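Local coordinates for uncharacterized protein (Parabacteroides merdae, PDB 4MXN) that is functionally uncharacterised but, as a right-handed parallel beta-helix of the glycosyl hydrolase family 28 type, probably hydrolyses glycosidic bonds in pectin-like polysaccharides, at residues I78-V90 and K116-V130. Numbering follows the deposited sequence.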
loop_
_atom_site.group_PDB
_atom_site.type_symbol
_atom_site.label_atom_id
_atom_site.label_comp_id
_atom_site.label_asym_id
_atom_site.label_seq_id
_atom_site.Cartn_x
_atom_site.Cartn_y
_atom_site.Cartn_z
ATOM N N ILE A 78 6.458 6.982 -6.282
ATOM C CA ILE A 78 5.588 8.140 -6.018
ATOM C C ILE A 78 6.546 9.216 -5.545
ATOM O O ILE A 78 7.001 9.168 -4.411
ATOM C CB ILE A 78 4.441 7.814 -5.017
ATOM C CG1 ILE A 78 3.634 6.581 -5.529
ATOM C CG2 ILE A 78 3.501 9.037 -4.863
ATOM C CD1 ILE A 78 3.188 5.686 -4.483
ATOM N N GLU A 79 6.951 10.125 -6.446
ATOM C CA GLU A 79 7.991 11.083 -6.086
ATOM C C GLU A 79 7.464 12.170 -5.152
ATOM O O GLU A 79 6.252 12.312 -5.002
ATOM C CB GLU A 79 8.658 11.691 -7.328
ATOM C CG GLU A 79 9.272 10.663 -8.278
ATOM C CD GLU A 79 10.401 9.763 -7.802
ATOM O OE1 GLU A 79 11.039 10.062 -6.764
ATOM O OE2 GLU A 79 10.668 8.760 -8.501
ATOM N N GLU A 80 8.396 12.916 -4.498
ATOM C CA GLU A 80 8.044 13.995 -3.592
ATOM C C GLU A 80 7.136 14.977 -4.322
ATOM O O GLU A 80 7.412 15.335 -5.461
ATOM C CB GLU A 80 9.298 14.696 -3.039
ATOM C CG GLU A 80 9.008 15.361 -1.705
ATOM C CD GLU A 80 10.200 15.918 -0.950
ATOM O OE1 GLU A 80 10.995 16.668 -1.563
ATOM O OE2 GLU A 80 10.302 15.662 0.273
ATOM N N GLY A 81 6.035 15.345 -3.700
ATOM C CA GLY A 81 5.073 16.240 -4.340
ATOM C C GLY A 81 3.969 15.499 -5.074
ATOM O O GLY A 81 2.998 16.126 -5.511
ATOM N N ALA A 82 4.108 14.162 -5.244
ATOM C CA ALA A 82 3.065 13.343 -5.880
ATOM C C ALA A 82 2.248 12.643 -4.811
ATOM O O ALA A 82 2.778 12.268 -3.760
ATOM C CB ALA A 82 3.664 12.315 -6.842
ATOM N N VAL A 83 0.941 12.513 -5.047
ATOM C CA VAL A 83 0.070 11.800 -4.109
ATOM C C VAL A 83 -0.732 10.777 -4.896
ATOM O O VAL A 83 -1.359 11.159 -5.893
ATOM C CB VAL A 83 -0.896 12.730 -3.304
ATOM C CG1 VAL A 83 -1.650 11.947 -2.215
ATOM C CG2 VAL A 83 -0.193 13.962 -2.722
ATOM N N LEU A 84 -0.745 9.508 -4.436
ATOM C CA LEU A 84 -1.610 8.443 -4.969
ATOM C C LEU A 84 -2.840 8.442 -4.034
ATOM O O LEU A 84 -2.690 8.167 -2.841
ATOM C CB LEU A 84 -0.845 7.104 -4.988
ATOM C CG LEU A 84 -1.421 5.993 -5.869
ATOM C CD1 LEU A 84 -1.497 6.422 -7.361
ATOM C CD2 LEU A 84 -0.612 4.722 -5.726
ATOM N N VAL A 85 -4.003 8.908 -4.511
ATOM C CA VAL A 85 -5.155 9.064 -3.616
ATOM C C VAL A 85 -6.264 8.031 -3.903
ATOM O O VAL A 85 -6.639 7.789 -5.037
ATOM C CB VAL A 85 -5.695 10.536 -3.600
ATOM C CG1 VAL A 85 -5.945 11.099 -4.998
ATOM C CG2 VAL A 85 -6.939 10.686 -2.731
ATOM N N ALA A 86 -6.764 7.419 -2.851
ATOM C CA ALA A 86 -7.857 6.463 -2.939
ATOM C C ALA A 86 -9.166 7.137 -3.353
ATOM O O ALA A 86 -9.554 8.166 -2.788
ATOM C CB ALA A 86 -8.053 5.792 -1.589
ATOM N N VAL A 87 -9.857 6.539 -4.331
ATOM C CA VAL A 87 -11.198 6.957 -4.734
ATOM C C VAL A 87 -12.174 6.499 -3.610
ATOM O O VAL A 87 -11.990 5.395 -3.110
ATOM C CB VAL A 87 -11.559 6.375 -6.128
ATOM C CG1 VAL A 87 -11.576 4.843 -6.137
ATOM C CG2 VAL A 87 -12.874 6.949 -6.650
ATOM N N PRO A 88 -13.160 7.318 -3.159
ATOM C CA PRO A 88 -14.025 6.881 -2.033
ATOM C C PRO A 88 -15.151 5.978 -2.533
ATOM O O PRO A 88 -16.319 6.357 -2.492
ATOM C CB PRO A 88 -14.557 8.203 -1.471
ATOM C CG PRO A 88 -14.557 9.145 -2.617
ATOM C CD PRO A 88 -13.470 8.699 -3.584
ATOM N N SER A 89 -14.773 4.793 -3.057
ATOM C CA SER A 89 -15.690 3.885 -3.713
ATOM C C SER A 89 -15.300 2.439 -3.421
ATOM O O SER A 89 -14.280 1.947 -3.945
ATOM C CB SER A 89 -15.678 4.179 -5.214
ATOM O OG SER A 89 -16.499 3.296 -5.964
ATOM N N VAL A 90 -16.125 1.749 -2.600
ATOM C CA VAL A 90 -15.868 0.358 -2.164
ATOM C C VAL A 90 -15.626 -0.592 -3.353
ATOM O O VAL A 90 -14.706 -1.410 -3.294
ATOM C CB VAL A 90 -16.983 -0.205 -1.215
ATOM C CG1 VAL A 90 -18.396 -0.083 -1.821
ATOM C CG2 VAL A 90 -16.697 -1.648 -0.781
ATOM N N LYS A 116 9.474 9.727 -2.296
ATOM C CA LYS A 116 9.131 10.477 -1.080
ATOM C C LYS A 116 7.696 11.018 -1.085
ATOM O O LYS A 116 7.330 11.778 -0.185
ATOM C CB LYS A 116 10.129 11.625 -0.873
ATOM C CG LYS A 116 11.502 11.155 -0.417
ATOM C CD LYS A 116 12.429 12.345 -0.284
ATOM C CE LYS A 116 13.860 11.928 -0.128
ATOM N NZ LYS A 116 14.738 13.096 0.069
ATOM N N GLY A 117 6.889 10.575 -2.055
ATOM C CA GLY A 117 5.487 10.956 -2.179
ATOM C C GLY A 117 4.607 10.295 -1.135
ATOM O O GLY A 117 5.105 9.629 -0.223
ATOM N N ILE A 118 3.281 10.436 -1.303
ATOM C CA ILE A 118 2.279 9.968 -0.347
ATOM C C ILE A 118 1.281 9.025 -1.018
ATOM O O ILE A 118 0.931 9.217 -2.186
ATOM C CB ILE A 118 1.521 11.224 0.260
ATOM C CG1 ILE A 118 2.472 12.162 1.041
ATOM C CG2 ILE A 118 0.272 10.850 1.114
ATOM C CD1 ILE A 118 1.929 13.645 1.269
ATOM N N ILE A 119 0.844 8.008 -0.270
ATOM C CA ILE A 119 -0.290 7.133 -0.589
ATOM C C ILE A 119 -1.351 7.514 0.446
ATOM O O ILE A 119 -1.123 7.333 1.651
ATOM C CB ILE A 119 0.011 5.617 -0.630
ATOM C CG1 ILE A 119 1.256 5.314 -1.482
ATOM C CG2 ILE A 119 -1.228 4.864 -1.151
ATOM C CD1 ILE A 119 1.711 3.764 -1.515
ATOM N N ASP A 120 -2.462 8.126 -0.014
ATOM C CA ASP A 120 -3.537 8.670 0.831
ATOM C C ASP A 120 -4.780 7.787 0.764
ATOM O O ASP A 120 -5.439 7.703 -0.288
ATOM C CB ASP A 120 -3.869 10.119 0.405
ATOM C CG ASP A 120 -4.891 10.868 1.275
ATOM O OD1 ASP A 120 -5.540 10.225 2.136
ATOM O OD2 ASP A 120 -5.086 12.077 1.046
ATOM N N GLY A 121 -5.100 7.179 1.907
ATOM C CA GLY A 121 -6.208 6.229 2.021
ATOM C C GLY A 121 -7.605 6.787 2.095
ATOM O O GLY A 121 -8.567 6.025 1.912
ATOM N N ARG A 122 -7.752 8.106 2.402
ATOM C CA ARG A 122 -9.062 8.776 2.541
ATOM C C ARG A 122 -10.030 7.905 3.350
ATOM O O ARG A 122 -11.165 7.669 2.941
ATOM C CB ARG A 122 -9.646 9.106 1.149
ATOM C CG ARG A 122 -8.786 10.121 0.384
ATOM C CD ARG A 122 -9.594 11.071 -0.453
ATOM N NE ARG A 122 -10.557 11.871 0.308
ATOM C CZ ARG A 122 -11.834 12.019 -0.035
ATOM N NH1 ARG A 122 -12.315 11.405 -1.108
ATOM N NH2 ARG A 122 -12.642 12.778 0.697
ATOM N N SER A 123 -9.552 7.402 4.502
ATOM C CA SER A 123 -10.234 6.431 5.344
ATOM C C SER A 123 -11.712 6.729 5.635
ATOM O O SER A 123 -12.518 5.823 5.468
ATOM C CB SER A 123 -9.484 6.239 6.657
ATOM O OG SER A 123 -9.567 7.372 7.502
ATOM N N ILE A 124 -12.073 7.952 6.058
ATOM C CA ILE A 124 -13.462 8.259 6.425
ATOM C C ILE A 124 -14.381 8.104 5.206
ATOM O O ILE A 124 -15.374 7.378 5.290
ATOM C CB ILE A 124 -13.617 9.649 7.125
ATOM C CG1 ILE A 124 -12.856 9.626 8.496
ATOM C CG2 ILE A 124 -15.128 10.065 7.271
ATOM C CD1 ILE A 124 -13.007 10.776 9.412
ATOM N N ALA A 125 -14.032 8.721 4.086
ATOM C CA ALA A 125 -14.844 8.651 2.860
ATOM C C ALA A 125 -14.900 7.240 2.268
ATOM O O ALA A 125 -15.966 6.821 1.825
ATOM C CB ALA A 125 -14.316 9.634 1.831
ATOM N N VAL A 126 -13.772 6.494 2.295
ATOM C CA VAL A 126 -13.708 5.112 1.769
ATOM C C VAL A 126 -14.559 4.182 2.664
ATOM O O VAL A 126 -15.364 3.396 2.144
ATOM C CB VAL A 126 -12.241 4.616 1.617
ATOM C CG1 VAL A 126 -12.183 3.103 1.390
ATOM C CG2 VAL A 126 -11.522 5.349 0.487
ATOM N N ARG A 127 -14.393 4.274 4.001
ATOM C CA ARG A 127 -15.167 3.435 4.941
ATOM C C ARG A 127 -16.673 3.757 4.896
ATOM O O ARG A 127 -17.482 2.842 5.044
ATOM C CB ARG A 127 -14.637 3.555 6.374
ATOM C CG ARG A 127 -13.256 2.904 6.532
ATOM C CD ARG A 127 -12.664 3.085 7.927
ATOM N NE ARG A 127 -13.362 2.293 8.925
ATOM C CZ ARG A 127 -13.040 1.058 9.269
ATOM N NH1 ARG A 127 -12.030 0.436 8.669
ATOM N NH2 ARG A 127 -13.743 0.419 10.189
ATOM N N ALA A 128 -17.044 5.029 4.648
ATOM C CA ALA A 128 -18.466 5.431 4.552
ATOM C C ALA A 128 -19.110 4.790 3.320
ATOM O O ALA A 128 -20.282 4.417 3.365
ATOM C CB ALA A 128 -18.591 6.950 4.496
ATOM N N SER A 129 -18.329 4.651 2.220
ATOM C CA SER A 129 -18.777 3.994 0.996
ATOM C C SER A 129 -19.056 2.506 1.297
ATOM O O SER A 129 -20.118 1.986 0.925
ATOM C CB SER A 129 -17.744 4.172 -0.116
ATOM O OG SER A 129 -18.085 3.404 -1.250
ATOM N N VAL A 130 -18.133 1.848 2.018
ATOM C CA VAL A 130 -18.279 0.445 2.436
ATOM C C VAL A 130 -19.547 0.305 3.307
ATOM O O VAL A 130 -20.380 -0.562 3.018
ATOM C CB VAL A 130 -17.034 -0.107 3.185
ATOM C CG1 VAL A 130 -17.273 -1.540 3.685
ATOM C CG2 VAL A 130 -15.760 -0.018 2.336
HETATM O O HOH W 1 11.152 11.203 -4.429
#
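Leu84 sits between two backbone bonds to the neighbouring strand, its N giving to Ile118 O and its O taking Asp120 N, both at 2.8 Å. Ile118 N to Ala82 O and Ala86 N to Asp120 O continue this parallel ladder, by which strands 82-86 and 118-120 stack as successive rungs of a beta-helix; 61-69 and 165-167 carry the stack on to either side. At the preceding corner Gly117 N reaches Ile78 O, tilted 36° out of the carbonyl plane. Gly117 CA passes 3.2 Å from Glu79 O, a tight fit that a glycine makes possible. One water there donates to Glu79 OE1, which also pairs with Arg77, and accepts from Glu80 N and Lys116 N.

Beyond the ladder, Ser129 OG on helix 123-136 takes Val90 N at 2.9 Å; with OG anti to the backbone N (chi1 173°), the hydroxyl lies against the loop after strand 82-86. Asp120 OD1 closes an Asx turn by accepting Arg122 N just before that helix. In the interior of the beta-helix, the Ile78 and Ile119 side chains cross at about a right angle, Ile78 CD1 lying 3.6 Å from Ile119 CG1, while Val83 CG1 lies on the other face beside Ile118 CG2 and Asp120 CB. The bent Arg122 chain lays CD on Val85 CG2 (3.5 Å) and brings NH1 near Pro88 CG. Replacing Arg122 with an alanine would probably leave Val85 CG2 without its aliphatic partner and Pro88 CG without NH1 beside it. Past Pro88 CB, which rests on Ala125 CB, the contact ends where Val90 CG2 meets Val130 CG2 at 3.6 Å.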